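Local coordinates for Lmo0488 protein (Listeria monocytogenes serovar 1/2a, PDB 5TED), which binds shikimate through this effector-binding domain of QuiR, a LysR-type regulator that switches on transcription of protocatechuate biosynthesis genes, at residues V81-N86 with Y149-M154; S104-S109 with T139-L144; S94-D99 with S169-K174; L144-Y149 with A161-K166. All coordinates share one frame; numbering follows the deposited sequence.

Contact 1. Residues V81-N86 with Y149-M154; sequences VVVAEN and YGISIM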
loop_
_atom_site.group_PDB
_atom_site.type_symbol
_atom_site.label_atom_id
_atom_site.label_comp_id
_atom_site.label_asym_id
_atom_site.label_seq_id
_atom_site.Cartn_x
_atom_site.Cartn_y
_atom_site.Cartn_z
ATOM N N VAL A 81 -5.698 -17.076 -8.312
ATOM C CA VAL A 81 -5.293 -17.688 -7.052
ATOM C C VAL A 81 -3.769 -17.700 -7.002
ATOM O O VAL A 81 -3.110 -18.070 -7.988
ATOM C CB VAL A 81 -5.890 -19.100 -6.895
ATOM C CG1 VAL A 81 -5.241 -19.824 -5.726
ATOM C CG2 VAL A 81 -7.405 -19.017 -6.671
ATOM N N VAL A 82 -3.209 -17.264 -5.865
ATOM C CA VAL A 82 -1.771 -17.114 -5.679
ATOM C C VAL A 82 -1.336 -18.023 -4.533
ATOM O O VAL A 82 -1.942 -18.015 -3.456
ATOM C CB VAL A 82 -1.387 -15.646 -5.405
ATOM C CG1 VAL A 82 0.108 -15.483 -5.420
ATOM C CG2 VAL A 82 -2.049 -14.729 -6.434
ATOM N N VAL A 83 -0.287 -18.807 -4.767
ATOM C CA VAL A 83 0.170 -19.801 -3.812
ATOM C C VAL A 83 1.682 -19.734 -3.760
ATOM O O VAL A 83 2.325 -19.277 -4.709
ATOM C CB VAL A 83 -0.312 -21.231 -4.191
ATOM C CG1 VAL A 83 -1.830 -21.255 -4.358
ATOM C CG2 VAL A 83 0.364 -21.720 -5.470
ATOM N N ALA A 84 2.253 -20.165 -2.635
ATOM C CA ALA A 84 3.705 -20.206 -2.553
ATOM C C ALA A 84 4.247 -21.114 -3.653
ATOM O O ALA A 84 3.572 -22.031 -4.125
ATOM C CB ALA A 84 4.163 -20.689 -1.174
ATOM N N GLU A 85 5.485 -20.856 -4.062
ATOM C CA GLU A 85 6.021 -21.531 -5.235
ATOM C C GLU A 85 6.196 -23.032 -5.032
ATOM O O GLU A 85 6.302 -23.762 -6.018
ATOM C CB GLU A 85 7.323 -20.832 -5.653
ATOM C CG GLU A 85 8.497 -21.004 -4.712
ATOM C CD GLU A 85 9.727 -20.231 -5.175
ATOM O OE1 GLU A 85 10.694 -20.143 -4.393
ATOM O OE2 GLU A 85 9.720 -19.689 -6.304
ATOM N N ASN A 86 6.174 -23.524 -3.795
ATOM C CA ASN A 86 6.263 -24.959 -3.546
ATOM C C ASN A 86 4.974 -25.522 -2.967
ATOM O O ASN A 86 4.967 -26.637 -2.434
ATOM C CB ASN A 86 7.445 -25.267 -2.629
ATOM C CG ASN A 86 8.772 -24.944 -3.281
ATOM O OD1 ASN A 86 8.960 -25.190 -4.476
ATOM N ND2 ASN A 86 9.691 -24.366 -2.510
ATOM N N TYR A 149 2.532 -18.600 4.190
ATOM C CA TYR A 149 1.648 -18.439 5.332
ATOM C C TYR A 149 0.200 -18.758 4.967
ATOM O O TYR A 149 -0.615 -19.015 5.858
ATOM C CB TYR A 149 1.776 -17.020 5.909
ATOM C CG TYR A 149 1.106 -16.897 7.265
ATOM C CD1 TYR A 149 1.583 -17.602 8.371
ATOM C CD2 TYR A 149 -0.010 -16.104 7.432
ATOM C CE1 TYR A 149 0.951 -17.507 9.617
ATOM C CE2 TYR A 149 -0.649 -15.994 8.668
ATOM C CZ TYR A 149 -0.165 -16.693 9.754
ATOM O OH TYR A 149 -0.813 -16.577 10.964
ATOM N N GLY A 150 -0.120 -18.779 3.679
ATOM C CA GLY A 150 -1.448 -19.134 3.217
ATOM C C GLY A 150 -1.481 -19.015 1.709
ATOM O O GLY A 150 -0.461 -18.744 1.065
ATOM N N ILE A 151 -2.667 -19.224 1.143
ATOM C CA ILE A 151 -2.911 -18.944 -0.267
ATOM C C ILE A 151 -3.833 -17.732 -0.349
ATOM O O ILE A 151 -4.389 -17.282 0.650
ATOM C CB ILE A 151 -3.515 -20.147 -1.019
ATOM C CG1 ILE A 151 -4.935 -20.453 -0.521
ATOM C CG2 ILE A 151 -2.586 -21.372 -0.943
ATOM C CD1 ILE A 151 -5.649 -21.511 -1.395
ATOM N N SER A 152 -4.039 -17.226 -1.565
ATOM C CA SER A 152 -4.956 -16.098 -1.679
ATOM C C SER A 152 -5.646 -16.097 -3.040
ATOM O O SER A 152 -5.170 -16.703 -4.000
ATOM C CB SER A 152 -4.223 -14.767 -1.453
ATOM O OG SER A 152 -3.475 -14.406 -2.603
ATOM N N ILE A 153 -6.792 -15.413 -3.094
ATOM C CA ILE A 153 -7.416 -14.979 -4.341
ATOM C C ILE A 153 -7.332 -13.459 -4.378
ATOM O O ILE A 153 -7.707 -12.793 -3.409
ATOM C CB ILE A 153 -8.874 -15.456 -4.439
ATOM C CG1 ILE A 153 -9.544 -14.921 -5.707
ATOM C CG2 ILE A 153 -9.664 -14.995 -3.222
ATOM C CD1 ILE A 153 -10.951 -15.479 -5.930
ATOM N N MET A 154 -6.830 -12.905 -5.477
ATOM C CA MET A 154 -6.552 -11.472 -5.527
ATOM C C MET A 154 -6.462 -11.050 -6.986
ATOM O O MET A 154 -6.398 -11.897 -7.878
ATOM C CB MET A 154 -5.257 -11.124 -4.775
ATOM C CG MET A 154 -4.010 -11.745 -5.356
ATOM S SD MET A 154 -2.542 -11.612 -4.290
ATOM C CE MET A 154 -2.421 -9.830 -4.092
HETATM O O HOH W 1 0.779 -20.592 -0.231
#
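Two backbone hydrogen bonds close the antiparallel pair Val82 and Ser152. Val82 N gives its hydrogen to Ser152 O at 2.8 Å, nearly straight at 167°, and Ser152 N returns one to Val82 O at 2.9 Å; each donor lies in the plane of the carbonyl it meets. Next to this hydrogen-bonded pair, Val81 and Ile153 form a non-hydrogen-bonded one, where the CA atoms of Val81 and Ile153 draw in to 4.4 Å. Here CA of Val81 also sends its C-H towards Ser152 O, 3.2 Å away. Past Val83 the two chains splay apart, and a water bridges the gap, accepting from Ala84 N and donating to Gly150 O. On the face of the sheet that carries Val82 and Ser152, Val82 CG2, anti to its own carbonyl carbon, crosses Met154 obliquely and touches its CG at 3.7 Å. Met154 CG sits between its backbone N and carbonyl carbon (chi1 63°), which with an extended chi2 brings SD near the same methyl; its side chain also reaches Met141 of helix 138-146 and comes within about 6 Å of shikimate. At the other end Val83 and Ile151 lie side by side, pointing the same way, with Val83 CG1 pressed against Ile151 CG2 at 3.5 Å, a tight fit. Ser152 OG (chi1 77°) faces Val82 CB and has no hydrogen-bonding partner in the model. Main-chain polar groups thus join strand 69-84 antiparallel to strand 152-155 in the LysR effector-binding domain, while the side chains pack almost wholly apolar around one buried, unsatisfied hydroxyl.

Contact 2. Residues S104-S109 with T139-L144; sequences SYIFFS and TAMVGL. With SKM ((3R,4S,5R)-3,4,5-trihydroxycyclohex-1-ene-1-carboxylic acid), chain D.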
loop_
_atom_site.group_PDB
_atom_site.type_symbol
_atom_site.label_atom_id
_atom_site.label_comp_id
_atom_site.label_asym_id
_atom_site.label_seq_id
_atom_site.Cartn_x
_atom_site.Cartn_y
_atom_site.Cartn_z
ATOM N N SER A 104 -5.644 -22.943 3.640
ATOM C CA SER A 104 -5.896 -21.750 4.447
ATOM C C SER A 104 -5.616 -20.463 3.666
ATOM O O SER A 104 -4.539 -20.296 3.077
ATOM C CB SER A 104 -5.049 -21.778 5.720
ATOM O OG SER A 104 -5.279 -20.606 6.479
ATOM N N TYR A 105 -6.568 -19.526 3.711
ATOM C CA TYR A 105 -6.482 -18.289 2.952
ATOM C C TYR A 105 -5.915 -17.144 3.773
ATOM O O TYR A 105 -6.144 -17.032 4.983
ATOM C CB TYR A 105 -7.859 -17.864 2.443
ATOM C CG TYR A 105 -8.192 -18.419 1.091
ATOM C CD1 TYR A 105 -8.734 -19.697 0.965
ATOM C CD2 TYR A 105 -7.980 -17.669 -0.060
ATOM C CE1 TYR A 105 -9.042 -20.225 -0.273
ATOM C CE2 TYR A 105 -8.296 -18.176 -1.302
ATOM C CZ TYR A 105 -8.837 -19.450 -1.398
ATOM O OH TYR A 105 -9.127 -19.958 -2.623
ATOM N N ILE A 106 -5.183 -16.288 3.072
ATOM C CA ILE A 106 -4.958 -14.903 3.458
ATOM C C ILE A 106 -6.053 -14.141 2.724
ATOM O O ILE A 106 -5.999 -13.978 1.501
ATOM C CB ILE A 106 -3.564 -14.422 3.057
ATOM C CG1 ILE A 106 -2.492 -15.233 3.797
ATOM C CG2 ILE A 106 -3.422 -12.916 3.311
ATOM C CD1 ILE A 106 -1.265 -15.461 2.972
ATOM N N PHE A 107 -7.079 -13.732 3.462
ATOM C CA PHE A 107 -8.322 -13.205 2.916
ATOM C C PHE A 107 -8.352 -11.685 3.016
ATOM O O PHE A 107 -7.726 -11.097 3.901
ATOM C CB PHE A 107 -9.514 -13.794 3.683
ATOM C CG PHE A 107 -10.644 -14.284 2.806
ATOM C CD1 PHE A 107 -10.486 -15.403 2.014
ATOM C CD2 PHE A 107 -11.878 -13.642 2.812
ATOM C CE1 PHE A 107 -11.537 -15.875 1.228
ATOM C CE2 PHE A 107 -12.921 -14.093 2.025
ATOM C CZ PHE A 107 -12.749 -15.216 1.228
ATOM N N PHE A 108 -9.072 -11.048 2.091
ATOM C CA PHE A 108 -9.280 -9.607 2.195
ATOM C C PHE A 108 -10.209 -9.282 3.355
ATOM O O PHE A 108 -11.206 -9.974 3.581
ATOM C CB PHE A 108 -9.872 -9.049 0.901
ATOM C CG PHE A 108 -8.853 -8.849 -0.191
ATOM C CD1 PHE A 108 -7.888 -7.864 -0.089
ATOM C CD2 PHE A 108 -8.840 -9.682 -1.306
ATOM C CE1 PHE A 108 -6.933 -7.693 -1.089
ATOM C CE2 PHE A 108 -7.891 -9.518 -2.296
ATOM C CZ PHE A 108 -6.943 -8.523 -2.192
ATOM N N SER A 109 -9.888 -8.215 4.086
ATOM C CA SER A 109 -10.743 -7.768 5.181
ATOM C C SER A 109 -12.056 -7.206 4.640
ATOM O O SER A 109 -12.208 -6.949 3.446
ATOM C CB SER A 109 -10.041 -6.700 6.015
ATOM O OG SER A 109 -9.714 -5.603 5.189
ATOM N N THR A 139 0.041 -5.747 -1.432
ATOM C CA THR A 139 1.418 -6.205 -1.274
ATOM C C THR A 139 1.584 -6.979 0.028
ATOM O O THR A 139 2.347 -7.949 0.059
ATOM C CB THR A 139 2.417 -5.043 -1.366
ATOM O OG1 THR A 139 2.361 -4.265 -0.178
ATOM C CG2 THR A 139 2.053 -4.144 -2.534
ATOM N N ALA A 140 0.847 -6.606 1.089
ATOM C CA ALA A 140 0.871 -7.393 2.323
ATOM C C ALA A 140 0.345 -8.806 2.083
ATOM O O ALA A 140 0.812 -9.769 2.704
ATOM C CB ALA A 140 0.055 -6.701 3.415
ATOM N N MET A 141 -0.641 -8.945 1.193
ATOM C CA MET A 141 -1.202 -10.259 0.895
ATOM C C MET A 141 -0.193 -11.143 0.170
ATOM O O MET A 141 0.097 -12.261 0.610
ATOM C CB MET A 141 -2.483 -10.097 0.073
ATOM C CG MET A 141 -3.147 -11.420 -0.369
ATOM S SD MET A 141 -4.801 -11.093 -1.035
ATOM C CE MET A 141 -5.778 -10.697 0.394
ATOM N N VAL A 142 0.335 -10.680 -0.970
ATOM C CA VAL A 142 1.294 -11.533 -1.667
ATOM C C VAL A 142 2.564 -11.716 -0.831
ATOM O O VAL A 142 3.221 -12.771 -0.896
ATOM C CB VAL A 142 1.590 -10.996 -3.079
ATOM C CG1 VAL A 142 2.268 -9.635 -3.041
ATOM C CG2 VAL A 142 2.416 -12.033 -3.864
ATOM N N GLY A 143 2.903 -10.731 0.004
ATOM C CA GLY A 143 4.033 -10.903 0.909
ATOM C C GLY A 143 3.876 -12.135 1.780
ATOM O O GLY A 143 4.804 -12.938 1.918
ATOM N N LEU A 144 2.682 -12.323 2.351
ATOM C CA LEU A 144 2.442 -13.481 3.209
ATOM C C LEU A 144 2.324 -14.768 2.398
ATOM O O LEU A 144 2.761 -15.832 2.868
ATOM C CB LEU A 144 1.193 -13.260 4.068
ATOM C CG LEU A 144 1.350 -12.188 5.157
ATOM C CD1 LEU A 144 -0.018 -11.768 5.656
ATOM C CD2 LEU A 144 2.198 -12.724 6.307
HETATM O O12 SKM D . -6.449 -3.144 -2.943
HETATM C C8 SKM D . -7.163 -4.142 -2.220
HETATM C C6 SKM D . -7.896 -3.596 -1.196
HETATM O O7 SKM D . -8.618 -4.598 -0.480
HETATM C C5 SKM D . -9.032 -2.508 -1.701
HETATM C C4 SKM D . -9.881 -3.029 -2.779
HETATM C C1 SKM D . -11.237 -2.390 -3.117
HETATM O O2 SKM D . -11.801 -1.664 -2.249
HETATM O O3 SKM D . -11.783 -2.610 -4.241
HETATM C C10 SKM D . -9.343 -4.250 -3.667
HETATM C C9 SKM D . -8.170 -4.976 -3.286
HETATM O O11 SKM D . -7.453 -5.265 -4.420
#
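Phe108 belongs to the shikimate pocket, and this contact sets its ring on Met141 of helix 138-146, whose segment 139-144 runs nearly antiparallel to strand 104-108. The methyl CE of Met141 stands over the middle of the ring, 3.3 Å from the Phe108 centroid and only 2° off the ring normal, a very close CH-pi contact. SD, over the same face but displaced towards the rim, lies 3.5 Å from Phe108 CZ, so the pair is also a Met-aromatic contact. Met141 gets there with CG anti to its backbone N (chi1 177°), an extended chi2 and a bend at chi3 (-73°) that turns the methyl onto the ring. Shikimate approaches the ring obliquely, its hydroxyl O7 3.4 Å from Phe108 CD1. Further from the ligand, Ile106 CG2 slides past Met141 CG, and Ile106 CD1 crosses to Leu144 CB at a tight 3.5 Å. Leu144 also packs on Phe38 of the second subunit. Across these two segments the chemistry is apolar and sulfur-aromatic: Met141 backs the Phe108 ring and probably helps fix its tilt, making it a second-shell residue for the effector, whose polar groups are hydrogen-bonded by other residues such as Thr43, Ser61 and Asp138.

Contact 3. Residues S94-D99 with S169-K174; sequences SIDLQD and SINEPK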
loop_
_atom_site.group_PDB
_atom_site.type_symbol
_atom_site.label_atom_id
_atom_site.label_comp_id
_atom_site.label_asym_id
_atom_site.label_seq_id
_atom_site.Cartn_x
_atom_site.Cartn_y
_atom_site.Cartn_z
ATOM N N SER A 94 -3.720 -23.788 -14.013
ATOM C CA SER A 94 -5.059 -23.254 -13.817
ATOM C C SER A 94 -5.830 -24.225 -12.938
ATOM O O SER A 94 -5.573 -25.431 -12.958
ATOM C CB SER A 94 -5.783 -23.063 -15.157
ATOM O OG SER A 94 -6.131 -24.326 -15.707
ATOM N N ILE A 95 -6.810 -23.703 -12.203
ATOM C CA ILE A 95 -7.578 -24.489 -11.241
ATOM C C ILE A 95 -9.001 -23.957 -11.214
ATOM O O ILE A 95 -9.290 -22.876 -11.714
ATOM C CB ILE A 95 -6.977 -24.442 -9.813
ATOM C CG1 ILE A 95 -7.001 -23.008 -9.256
ATOM C CG2 ILE A 95 -5.560 -25.000 -9.797
ATOM C CD1 ILE A 95 -6.670 -22.932 -7.744
ATOM N N ASP A 96 -9.893 -24.749 -10.641
ATOM C CA ASP A 96 -11.220 -24.315 -10.240
ATOM C C ASP A 96 -11.126 -23.796 -8.819
ATOM O O ASP A 96 -10.272 -24.239 -8.045
ATOM C CB ASP A 96 -12.214 -25.472 -10.304
ATOM C CG ASP A 96 -12.414 -25.997 -11.719
ATOM O OD1 ASP A 96 -12.150 -25.245 -12.686
ATOM O OD2 ASP A 96 -12.811 -27.174 -11.857
ATOM N N LEU A 97 -11.971 -22.818 -8.483
ATOM C CA LEU A 97 -11.886 -22.262 -7.134
ATOM C C LEU A 97 -12.082 -23.351 -6.085
ATOM O O LEU A 97 -11.429 -23.336 -5.032
ATOM C CB LEU A 97 -12.897 -21.128 -6.943
ATOM C CG LEU A 97 -12.707 -20.191 -5.749
ATOM C CD1 LEU A 97 -11.291 -19.627 -5.740
ATOM C CD2 LEU A 97 -13.727 -19.053 -5.814
ATOM N N GLN A 98 -12.943 -24.334 -6.371
ATOM C CA GLN A 98 -13.158 -25.394 -5.397
ATOM C C GLN A 98 -11.908 -26.242 -5.182
ATOM O O GLN A 98 -11.846 -26.984 -4.198
ATOM C CB GLN A 98 -14.323 -26.310 -5.800
ATOM C CG GLN A 98 -14.130 -27.054 -7.107
ATOM C CD GLN A 98 -15.303 -27.961 -7.449
ATOM O OE1 GLN A 98 -16.375 -27.885 -6.836
ATOM N NE2 GLN A 98 -15.090 -28.851 -8.414
ATOM N N ASP A 99 -10.920 -26.173 -6.079
ATOM C CA ASP A 99 -9.686 -26.915 -5.834
ATOM C C ASP A 99 -8.906 -26.365 -4.648
ATOM O O ASP A 99 -7.918 -26.992 -4.240
ATOM C CB ASP A 99 -8.795 -26.907 -7.086
ATOM C CG ASP A 99 -9.416 -27.640 -8.260
ATOM O OD1 ASP A 99 -10.227 -28.565 -8.027
ATOM O OD2 ASP A 99 -9.096 -27.284 -9.422
ATOM N N SER A 169 -4.532 -19.198 -12.919
ATOM C CA SER A 169 -5.769 -18.662 -13.459
ATOM C C SER A 169 -6.937 -19.510 -12.970
ATOM O O SER A 169 -6.783 -20.697 -12.662
ATOM C CB SER A 169 -5.713 -18.599 -14.994
ATOM O OG SER A 169 -5.775 -19.889 -15.564
ATOM N N ILE A 170 -8.106 -18.878 -12.877
ATOM C CA ILE A 170 -9.311 -19.491 -12.334
ATOM C C ILE A 170 -10.206 -19.899 -13.499
ATOM O O ILE A 170 -10.757 -19.048 -14.208
ATOM C CB ILE A 170 -10.050 -18.537 -11.381
ATOM C CG1 ILE A 170 -9.184 -18.188 -10.158
ATOM C CG2 ILE A 170 -11.390 -19.126 -10.973
ATOM C CD1 ILE A 170 -9.771 -17.094 -9.272
ATOM N N ASN A 171 -10.404 -21.204 -13.665
ATOM C CA ASN A 171 -11.305 -21.673 -14.712
ATOM C C ASN A 171 -12.758 -21.451 -14.306
ATOM O O ASN A 171 -13.492 -20.723 -14.976
ATOM C CB ASN A 171 -11.034 -23.148 -15.020
ATOM C CG ASN A 171 -9.624 -23.379 -15.540
ATOM O OD1 ASN A 171 -9.099 -22.580 -16.324
ATOM N ND2 ASN A 171 -9.009 -24.476 -15.118
ATOM N N GLU A 172 -13.173 -22.043 -13.191
ATOM C CA GLU A 172 -14.534 -21.904 -12.680
ATOM C C GLU A 172 -14.530 -21.525 -11.182
ATOM O O GLU A 172 -13.676 -21.992 -10.426
ATOM C CB GLU A 172 -15.293 -23.223 -12.887
ATOM C CG GLU A 172 -16.772 -23.181 -12.555
ATOM C CD GLU A 172 -17.613 -22.634 -13.695
ATOM O OE1 GLU A 172 -17.119 -22.614 -14.846
ATOM O OE2 GLU A 172 -18.765 -22.223 -13.436
ATOM N N PRO A 173 -15.462 -20.658 -10.752
ATOM C CA PRO A 173 -16.435 -19.909 -11.554
ATOM C C PRO A 173 -15.796 -18.645 -12.138
ATOM O O PRO A 173 -14.871 -18.118 -11.539
ATOM C CB PRO A 173 -17.528 -19.559 -10.546
ATOM C CG PRO A 173 -16.817 -19.489 -9.233
ATOM C CD PRO A 173 -15.638 -20.422 -9.306
ATOM N N LYS A 174 -16.265 -18.171 -13.288
ATOM C CA LYS A 174 -15.703 -16.995 -13.928
ATOM C C LYS A 174 -16.657 -15.820 -13.793
ATOM O O LYS A 174 -17.833 -15.922 -14.148
HETATM O O HOH W 2 -9.405 -26.525 -13.924
HETATM O O HOH W 3 -14.829 -24.153 -8.509
#
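Ser94 OG lies near the plane of the Asn171 amide, 14° out of it and 2.9 Å from the donating ND2. Asn171 ND2 also donates to a water that gives a weak bond to Asp96 OD1. The Asp96 carboxylate stands almost upright to the amide, the two planes 80° apart; its OD1 touches Asn171 CB at 3.3 Å and takes a long, weak hydrogen bond from Glu172 N. The main chains that carry these groups pair as parallel strands, 94-95 with 169-170. Ile95 N donates to Ser169 O almost along the C=O axis, and Ile95 O receives Asn171 N at 2.8 Å. On the face bearing the serines, Ser169 OG rests against Ser94 CB at 3.2 Å. Beyond the strands, Leu97 N reaches Glu172 O at 2.7 Å in a bond straight to 172°, and a second water joins the same carbonyl to Gln98 N. Asp96 N is held by Asp99 OD2, met from above the carboxylate plane, while Asp99 N closes the turn onto Asp96 O. Pro173, after a cis peptide bond, lays its CD 3.7 Å from Leu97 CB; both side chains also pack on Leu121 of helix 115-124. The polar grip therefore continues past the short strand into the 3-10 turn. Glu172 O serves both Leu97 N and a water, and the carboxylates of Asp96 and Glu172 keep 6.0 Å between OD1 and OE1, a spacing that would limit their repulsion if both are charged.

Contact 4. Residues L144-Y149 with A161-K166; sequences LVSVDY and AHYNVK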
loop_
_atom_site.group_PDB
_atom_site.type_symbol
_atom_site.label_atom_id
_atom_site.label_comp_id
_atom_site.label_asym_id
_atom_site.label_seq_id
_atom_site.Cartn_x
_atom_site.Cartn_y
_atom_site.Cartn_z
ATOM N N LEU A 144 2.682 -12.323 2.351
ATOM C CA LEU A 144 2.442 -13.481 3.209
ATOM C C LEU A 144 2.324 -14.768 2.398
ATOM O O LEU A 144 2.761 -15.832 2.868
ATOM C CB LEU A 144 1.193 -13.260 4.068
ATOM C CG LEU A 144 1.350 -12.188 5.157
ATOM C CD1 LEU A 144 -0.018 -11.768 5.656
ATOM C CD2 LEU A 144 2.198 -12.724 6.307
ATOM N N VAL A 145 1.763 -14.709 1.182
ATOM C CA VAL A 145 1.729 -15.924 0.365
ATOM C C VAL A 145 3.144 -16.382 0.067
ATOM O O VAL A 145 3.442 -17.582 0.073
ATOM C CB VAL A 145 0.941 -15.717 -0.945
ATOM C CG1 VAL A 145 0.976 -17.016 -1.749
ATOM C CG2 VAL A 145 -0.482 -15.340 -0.672
ATOM N N SER A 146 4.046 -15.419 -0.157
ATOM C CA SER A 146 5.420 -15.710 -0.538
ATOM C C SER A 146 6.182 -16.474 0.542
ATOM O O SER A 146 7.151 -17.176 0.221
ATOM C CB SER A 146 6.138 -14.391 -0.846
ATOM O OG SER A 146 7.320 -14.608 -1.589
ATOM N N VAL A 147 5.770 -16.368 1.803
ATOM C CA VAL A 147 6.353 -17.174 2.869
ATOM C C VAL A 147 5.467 -18.376 3.195
ATOM O O VAL A 147 5.605 -18.986 4.257
ATOM C CB VAL A 147 6.662 -16.333 4.122
ATOM C CG1 VAL A 147 7.714 -15.257 3.804
ATOM C CG2 VAL A 147 5.409 -15.696 4.678
ATOM N N ASP A 148 4.538 -18.709 2.297
ATOM C CA ASP A 148 3.655 -19.864 2.447
ATOM C C ASP A 148 2.884 -19.812 3.762
ATOM O O ASP A 148 2.609 -20.845 4.382
ATOM C CB ASP A 148 4.428 -21.182 2.294
ATOM C CG ASP A 148 3.513 -22.385 2.034
ATOM O OD1 ASP A 148 2.363 -22.192 1.613
ATOM O OD2 ASP A 148 3.957 -23.528 2.240
ATOM N N TYR A 149 2.532 -18.600 4.190
ATOM C CA TYR A 149 1.648 -18.439 5.332
ATOM C C TYR A 149 0.200 -18.758 4.967
ATOM O O TYR A 149 -0.615 -19.015 5.858
ATOM C CB TYR A 149 1.776 -17.020 5.909
ATOM C CG TYR A 149 1.106 -16.897 7.265
ATOM C CD1 TYR A 149 1.583 -17.602 8.371
ATOM C CD2 TYR A 149 -0.010 -16.104 7.432
ATOM C CE1 TYR A 149 0.951 -17.507 9.617
ATOM C CE2 TYR A 149 -0.649 -15.994 8.668
ATOM C CZ TYR A 149 -0.165 -16.693 9.754
ATOM O OH TYR A 149 -0.813 -16.577 10.964
ATOM N N ALA A 161 4.752 -11.249 -10.108
ATOM C CA ALA A 161 5.859 -11.939 -10.765
ATOM C C ALA A 161 7.176 -11.830 -10.001
ATOM O O ALA A 161 8.106 -12.583 -10.307
ATOM C CB ALA A 161 6.037 -11.397 -12.183
ATOM N N HIS A 162 7.270 -10.955 -8.995
ATOM C CA HIS A 162 8.527 -10.708 -8.299
ATOM C C HIS A 162 8.542 -11.268 -6.883
ATOM O O HIS A 162 9.484 -11.008 -6.127
ATOM C CB HIS A 162 8.820 -9.211 -8.317
ATOM C CG HIS A 162 8.716 -8.626 -9.688
ATOM N ND1 HIS A 162 9.544 -9.009 -10.721
ATOM C CD2 HIS A 162 7.831 -7.749 -10.218
ATOM C CE1 HIS A 162 9.197 -8.363 -11.821
ATOM N NE2 HIS A 162 8.159 -7.594 -11.542
ATOM N N TYR A 163 7.547 -12.064 -6.522
ATOM C CA TYR A 163 7.551 -12.813 -5.280
ATOM C C TYR A 163 7.671 -14.297 -5.595
ATOM O O TYR A 163 7.465 -14.731 -6.729
ATOM C CB TYR A 163 6.284 -12.537 -4.459
ATOM C CG TYR A 163 6.194 -11.119 -3.940
ATOM C CD1 TYR A 163 5.821 -10.080 -4.782
ATOM C CD2 TYR A 163 6.441 -10.826 -2.607
ATOM C CE1 TYR A 163 5.718 -8.784 -4.325
ATOM C CE2 TYR A 163 6.340 -9.513 -2.127
ATOM C CZ TYR A 163 5.981 -8.500 -3.003
ATOM O OH TYR A 163 5.860 -7.192 -2.572
ATOM N N ASN A 164 8.031 -15.076 -4.578
ATOM C CA ASN A 164 8.223 -16.519 -4.746
ATOM C C ASN A 164 6.866 -17.219 -4.708
ATOM O O ASN A 164 6.554 -17.998 -3.802
ATOM C CB ASN A 164 9.137 -17.058 -3.657
ATOM C CG ASN A 164 10.449 -16.338 -3.596
ATOM O OD1 ASN A 164 11.036 -16.028 -4.623
ATOM N ND2 ASN A 164 10.930 -16.072 -2.383
ATOM N N VAL A 165 6.051 -16.930 -5.730
ATOM C CA VAL A 165 4.678 -17.423 -5.801
ATOM C C VAL A 165 4.366 -17.887 -7.217
ATOM O O VAL A 165 4.980 -17.446 -8.195
ATOM C CB VAL A 165 3.642 -16.354 -5.364
ATOM C CG1 VAL A 165 3.869 -15.919 -3.917
ATOM C CG2 VAL A 165 3.695 -15.140 -6.299
ATOM N N LYS A 166 3.402 -18.791 -7.316
ATOM C CA LYS A 166 2.842 -19.239 -8.583
ATOM C C LYS A 166 1.461 -18.624 -8.727
ATOM O O LYS A 166 0.647 -18.727 -7.805
ATOM C CB LYS A 166 2.750 -20.769 -8.619
ATOM C CG LYS A 166 1.995 -21.348 -9.806
ATOM C CD LYS A 166 2.739 -21.142 -11.115
ATOM C CE LYS A 166 2.119 -21.960 -12.251
ATOM N NZ LYS A 166 2.438 -23.421 -12.165
HETATM O O HOH W 4 7.798 -19.374 -1.489
HETATM O O HOH W 5 9.824 -16.658 0.367
#
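Helix 138-146 ends here in a Schellman motif, and its last turn meets the bend that leads into strand 165-170. Asp148, with positive phi (56°), is the C-prime residue: Tyr149 N reaches back to Leu144 O at 3.1 Å and Asp148 N to Val145 O at 2.7 Å. Leu144 O takes Val147 N as well, so two main-chain donors grip it. Across the contact, Ser146 OG, anti to its own backbone N (chi1 -163°), accepts from Asn164 N at 3.1 Å; the bond is bent, 142° at the hydrogen. Ser146 CB comes up at the edge of the Tyr163 ring, near its plane and 4.0 Å from CD2. Two waters sit on Ser146 O. One also donates to Asn164 O, and the other accepts from Asn164 ND2, giving the helix end a hydrated link to the bend. On the inner side Val165 CG1 is wedged between Ser146 CA, 3.7 Å away, and Val145 CG1; the Val145 and Val165 side chains cross at about a right angle, and both also pack on Val82. Tyr163 and His162 continue outward to the second subunit, where the His162 rings of the two copies stack. Asn164 is the centre of an inverse gamma turn, so the arrangement is a Schellman-capped helix C-terminus docked by a serine side chain on a tight turn at the start of a strand.

In the fold
Contacts 1 and 2 are buried, contact 3 is partly so, and contact 4 lies at the surface. The chemistry follows: contact 2 is apolar with a Met-aromatic pair, contact 1 adds main-chain strand pairing and a single bridging water to apolar packing, and contacts 3 and 4 bring in hydrogen bonds from polar side chains and two waters each. Strand 69-84 borders strand 152-155 in contact 1 and strand 165-170, which serves contacts 3 and 4. Helix 138-146 is shared by contacts 2 and 4, both of which touch the second subunit. Ile151 of contact 1 pairs its backbone with Ser104 and Ile106 of contact 2, and Val81 packs on Ile95, Leu97 and Ile170 of contact 3.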